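Malate Synthase (Haloferax volcanii, PDB 3OYZ) catalyses the magnesium-dependent Claisen condensation of acetyl-CoA with glyoxylate and the hydrolysis of malyl-CoA to malate and CoA in the glyoxylate cycle. Local coordinates at residues V140-E143 with D147-S150; E64-V69 with L103-P108. All coordinates share one frame; numbering follows the deposited sequence.

Contact 1: V140-E143 with D147-S150; sequences VEHE and DEGS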
loop_
_atom_site.group_PDB
_atom_site.type_symbol
_atom_site.label_atom_id
_atom_site.label_comp_id
_atom_site.label_asym_id
_atom_site.label_seq_id
_atom_site.Cartn_x
_atom_site.Cartn_y
_atom_site.Cartn_z
ATOM N N VAL A 140 -5.536 -20.107 -30.471
ATOM C CA VAL A 140 -6.816 -19.674 -31.064
ATOM C C VAL A 140 -6.651 -18.823 -32.291
ATOM O O VAL A 140 -7.260 -19.155 -33.338
ATOM C CB VAL A 140 -7.694 -18.962 -30.013
ATOM C CG1 VAL A 140 -8.815 -18.210 -30.704
ATOM C CG2 VAL A 140 -8.136 -19.950 -28.965
ATOM N N GLU A 141 -5.882 -17.732 -32.209
ATOM C CA GLU A 141 -5.493 -16.925 -33.359
ATOM C C GLU A 141 -4.981 -17.696 -34.566
ATOM O O GLU A 141 -5.429 -17.505 -35.720
ATOM C CB GLU A 141 -4.527 -15.767 -33.028
ATOM C CG GLU A 141 -5.226 -14.767 -32.086
ATOM C CD GLU A 141 -4.233 -13.802 -31.396
ATOM O OE1 GLU A 141 -3.012 -14.116 -31.300
ATOM O OE2 GLU A 141 -4.686 -12.745 -30.910
ATOM N N HIS A 142 -3.999 -18.546 -34.306
ATOM C CA HIS A 142 -3.411 -19.309 -35.400
ATOM C C HIS A 142 -4.418 -20.342 -35.952
ATOM O O HIS A 142 -4.479 -20.534 -37.156
ATOM C CB HIS A 142 -2.099 -19.986 -34.988
ATOM C CG HIS A 142 -0.929 -19.039 -35.006
ATOM N ND1 HIS A 142 -0.038 -18.974 -36.053
ATOM C CD2 HIS A 142 -0.599 -18.022 -34.170
ATOM C CE1 HIS A 142 0.850 -18.019 -35.817
ATOM N NE2 HIS A 142 0.519 -17.417 -34.684
ATOM N N GLU A 143 -5.190 -20.992 -35.108
ATOM C CA GLU A 143 -6.120 -22.028 -35.535
ATOM C C GLU A 143 -7.192 -21.379 -36.448
ATOM O O GLU A 143 -7.716 -22.056 -37.325
ATOM C CB GLU A 143 -6.818 -22.726 -34.369
ATOM C CG GLU A 143 -5.905 -23.721 -33.668
ATOM C CD GLU A 143 -5.379 -24.797 -34.631
ATOM O OE1 GLU A 143 -6.257 -25.421 -35.281
ATOM O OE2 GLU A 143 -4.140 -25.009 -34.769
ATOM N N ASP A 147 -5.081 -12.382 -37.064
ATOM C CA ASP A 147 -3.716 -11.878 -36.975
ATOM C C ASP A 147 -3.168 -12.161 -35.553
ATOM O O ASP A 147 -3.901 -12.085 -34.557
ATOM C CB ASP A 147 -3.659 -10.381 -37.245
ATOM C CG ASP A 147 -3.956 -10.021 -38.701
ATOM O OD1 ASP A 147 -3.375 -10.585 -39.665
ATOM O OD2 ASP A 147 -4.722 -9.048 -38.859
ATOM N N GLU A 148 -1.911 -12.589 -35.480
ATOM C CA GLU A 148 -1.273 -12.757 -34.174
ATOM C C GLU A 148 -1.401 -11.508 -33.293
ATOM O O GLU A 148 -1.164 -10.385 -33.758
ATOM C CB GLU A 148 0.205 -13.142 -34.330
ATOM C CG GLU A 148 0.747 -13.745 -33.004
ATOM C CD GLU A 148 2.118 -14.388 -33.181
ATOM O OE1 GLU A 148 2.175 -15.629 -33.266
ATOM O OE2 GLU A 148 3.119 -13.653 -33.317
ATOM N N GLY A 149 -1.886 -11.655 -32.061
ATOM C CA GLY A 149 -1.938 -10.497 -31.135
ATOM C C GLY A 149 -3.220 -9.685 -31.272
ATOM O O GLY A 149 -3.447 -8.707 -30.573
ATOM N N SER A 150 -4.114 -10.091 -32.172
ATOM C CA SER A 150 -5.291 -9.257 -32.433
ATOM C C SER A 150 -6.379 -9.416 -31.369
ATOM O O SER A 150 -7.189 -8.492 -31.144
ATOM C CB SER A 150 -5.832 -9.571 -33.840
ATOM O OG SER A 150 -6.378 -10.887 -33.882
#
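Glu141, in the last turn of helix 127-143, lies with its CA 6.0 Å from the CA of Glu148, in a type II beta turn that runs from Asp147 to Ser150. This is a helix-to-strand connection of the TIM barrel: the chain leaves the helix, reverses, and enters strand 152-157 directly after the turn. Gly149 takes the third position with phi 88°, where a side chain would be pressed against the carbonyl oxygen of Glu148. The carboxylate of Glu141 reaches across to the backbone of this turn. Its chain runs extended beyond CG (chi2 164°), and Gly149 N gives OE1 a nearly straight hydrogen bond of 2.8 Å, coming in from above the carboxylate plane. OE2 accepts from Leu151 N, just past the turn, and forms a salt bridge with Arg182, so both oxygens of this buried group are engaged and the arginine probably favours its charged form. Nearer the solvent, a second link joins the same two pieces of chain. His142 NE2 donates to Glu148 OE1 over 2.8 Å; the acceptor sits close to the imidazole plane, whereas the carboxylate is rotated by 53° against the ring, and OE1 accepts the hydrogen bond on its anti side, with the donor lying out of the carboxylate plane. Glu148 also touches Asn179, a ligand of a bound potassium ion. The turn is braced internally through Asp147 O, which accepts from Ser150 N at 3.1 Å and, in its carbonyl plane on a lone pair, from Ser150 OG at 2.8 Å.

Contact 2: E64-V69 with L103-P108; sequences ENIVEV and LDITDP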
loop_
_atom_site.group_PDB
_atom_site.type_symbol
_atom_site.label_atom_id
_atom_site.label_comp_id
_atom_site.label_asym_id
_atom_site.label_seq_id
_atom_site.Cartn_x
_atom_site.Cartn_y
_atom_site.Cartn_z
ATOM N N GLU A 64 -22.679 -20.746 -26.657
ATOM C CA GLU A 64 -23.515 -20.653 -27.900
ATOM C C GLU A 64 -24.266 -19.335 -27.983
ATOM O O GLU A 64 -24.175 -18.649 -29.008
ATOM C CB GLU A 64 -24.445 -21.870 -28.084
ATOM C CG GLU A 64 -23.595 -23.047 -28.551
ATOM C CD GLU A 64 -24.212 -24.393 -28.176
ATOM O OE1 GLU A 64 -25.283 -24.411 -27.510
ATOM O OE2 GLU A 64 -23.610 -25.442 -28.523
ATOM N N ASN A 65 -24.835 -18.916 -26.853
ATOM C CA ASN A 65 -25.565 -17.645 -26.832
ATOM C C ASN A 65 -24.659 -16.512 -27.196
ATOM O O ASN A 65 -25.055 -15.612 -27.958
ATOM C CB ASN A 65 -26.226 -17.381 -25.472
ATOM C CG ASN A 65 -27.422 -18.253 -25.272
ATOM O OD1 ASN A 65 -27.766 -18.931 -26.223
ATOM N ND2 ASN A 65 -27.955 -18.383 -24.063
ATOM N N ILE A 66 -23.428 -16.553 -26.654
ATOM C CA ILE A 66 -22.450 -15.550 -27.044
ATOM C C ILE A 66 -22.215 -15.503 -28.529
ATOM O O ILE A 66 -22.149 -14.439 -29.149
ATOM C CB ILE A 66 -21.021 -15.805 -26.323
ATOM C CG1 ILE A 66 -21.132 -15.413 -24.860
ATOM C CG2 ILE A 66 -19.969 -14.959 -27.019
ATOM C CD1 ILE A 66 -19.947 -15.987 -23.896
ATOM N N VAL A 67 -21.980 -16.648 -29.140
ATOM C CA VAL A 67 -21.780 -16.632 -30.597
ATOM C C VAL A 67 -23.013 -16.072 -31.355
ATOM O O VAL A 67 -22.901 -15.216 -32.241
ATOM C CB VAL A 67 -21.464 -18.017 -31.196
ATOM C CG1 VAL A 67 -21.470 -17.953 -32.755
ATOM C CG2 VAL A 67 -20.136 -18.536 -30.738
ATOM N N GLU A 68 -24.184 -16.534 -30.951
ATOM C CA GLU A 68 -25.461 -16.130 -31.605
ATOM C C GLU A 68 -25.763 -14.636 -31.492
ATOM O O GLU A 68 -25.959 -13.972 -32.528
ATOM C CB GLU A 68 -26.571 -16.964 -30.962
ATOM C CG GLU A 68 -27.902 -17.076 -31.722
ATOM C CD GLU A 68 -29.054 -17.463 -30.804
ATOM O OE1 GLU A 68 -28.970 -18.370 -29.946
ATOM O OE2 GLU A 68 -30.113 -16.822 -30.936
ATOM N N VAL A 69 -25.754 -14.089 -30.267
ATOM C CA VAL A 69 -25.986 -12.656 -30.108
ATOM C C VAL A 69 -24.969 -11.748 -30.762
ATOM O O VAL A 69 -25.331 -10.752 -31.423
ATOM C CB VAL A 69 -26.162 -12.231 -28.657
ATOM C CG1 VAL A 69 -26.273 -10.707 -28.588
ATOM C CG2 VAL A 69 -27.323 -13.016 -28.010
ATOM N N LEU A 103 -12.082 -21.024 -28.398
ATOM C CA LEU A 103 -11.835 -21.558 -29.722
ATOM C C LEU A 103 -13.196 -21.604 -30.531
ATOM O O LEU A 103 -13.234 -21.203 -31.699
ATOM C CB LEU A 103 -11.239 -22.947 -29.535
ATOM C CG LEU A 103 -10.690 -23.701 -30.754
ATOM C CD1 LEU A 103 -9.529 -22.997 -31.476
ATOM C CD2 LEU A 103 -10.332 -25.138 -30.349
ATOM N N ASP A 104 -14.273 -22.098 -29.929
ATOM C CA ASP A 104 -15.639 -22.122 -30.539
ATOM C C ASP A 104 -16.120 -20.729 -30.913
ATOM O O ASP A 104 -16.493 -20.463 -32.075
ATOM C CB ASP A 104 -16.679 -22.690 -29.552
ATOM C CG ASP A 104 -16.446 -24.137 -29.216
ATOM O OD1 ASP A 104 -15.724 -24.799 -29.998
ATOM O OD2 ASP A 104 -16.982 -24.615 -28.178
ATOM N N ILE A 105 -16.052 -19.810 -29.945
ATOM C CA ILE A 105 -16.504 -18.441 -30.149
ATOM C C ILE A 105 -15.800 -17.759 -31.310
ATOM O O ILE A 105 -16.462 -16.982 -32.020
ATOM C CB ILE A 105 -16.492 -17.631 -28.850
ATOM C CG1 ILE A 105 -17.496 -18.277 -27.896
ATOM C CG2 ILE A 105 -16.753 -16.173 -29.091
ATOM C CD1 ILE A 105 -17.316 -17.882 -26.411
ATOM N N THR A 106 -14.517 -18.038 -31.570
ATOM C CA THR A 106 -13.847 -17.250 -32.615
ATOM C C THR A 106 -13.848 -17.939 -33.974
ATOM O O THR A 106 -13.197 -17.490 -34.910
ATOM C CB THR A 106 -12.335 -17.014 -32.252
ATOM O OG1 THR A 106 -11.836 -18.287 -31.826
ATOM C CG2 THR A 106 -12.230 -16.093 -31.024
ATOM N N ASP A 107 -14.502 -19.077 -34.101
ATOM C CA ASP A 107 -14.590 -19.710 -35.436
ATOM C C ASP A 107 -15.159 -18.656 -36.399
ATOM O O ASP A 107 -16.263 -18.203 -36.161
ATOM C CB ASP A 107 -15.551 -20.895 -35.321
ATOM C CG ASP A 107 -15.740 -21.666 -36.628
ATOM O OD1 ASP A 107 -15.305 -21.217 -37.721
ATOM O OD2 ASP A 107 -16.330 -22.758 -36.495
ATOM N N PRO A 108 -14.427 -18.222 -37.435
ATOM C CA PRO A 108 -14.779 -17.098 -38.296
ATOM C C PRO A 108 -16.021 -17.407 -39.192
ATOM O O PRO A 108 -16.746 -16.496 -39.584
ATOM C CB PRO A 108 -13.550 -16.967 -39.208
ATOM C CG PRO A 108 -12.460 -17.629 -38.451
ATOM C CD PRO A 108 -13.172 -18.841 -37.893
#
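Ile105, at the C-terminal end of helix 92-105, packs against Ile66 and Val67 of helix 59-73, joining two outer helices of the TIM barrel; between these two segments the contact is apolar, with no hydrogen bond. The tight part centres on Val67, whose CG2 lies 3.7 Å from the CA of Ile105 and 3.9 Å from its CG1, the two side chains lying alongside and pointing opposite ways. With CG2 anti to the carbonyl carbon, Val67 turns this methyl to the backbone of the other helix. Deeper in, the branches of the isoleucines meet at an oblique angle: Ile66 CG2 rests 4.0 Å from Ile105 CD1 and equally far from CG2 of the same residue. Ile105 also touches Phe119 of strand 118-121, so it forms part of the layer between the outer helices and the barrel strands. Replacing Ile105 with an alanine would probably open a gap beside Ile66 and leave Val67 CG2 without the methylene it packs on. The outer side is looser. There the carboxylates of Glu64 and Asp104, probably both negative, do not touch, with OE2 of Glu64 6.7 Å from OD2 of Asp104. Back in the buried part, Ile66 CD1 reaches Ile105 CD1 at 4.1 Å.

How the contacts relate
Contacts 1 and 2 are neighbours on the same flank of the barrel, with centres about 16 Å apart, and follow one another along the chain. Helix 92-105 and its C-terminal exit join them: Val140 CG1 packs 3.2 Å from Thr106 OG1, and Glu143 CB lies 4.0 Å from Leu103 CD1. Three successive outer helices, 59-73, 92-105 and 127-143, are thus held side by side. Contact 2 is buried and closer to the catalytic centre, the side chain of Ile66 lying about 8 Å from that of the glyoxylate-binding Arg84 and about 12 Å from bound acetyl-CoA. Contact 1 is a surface contact away from the annotated substrate sites, though the Glu148 side chain is about 5 Å from a potassium ion.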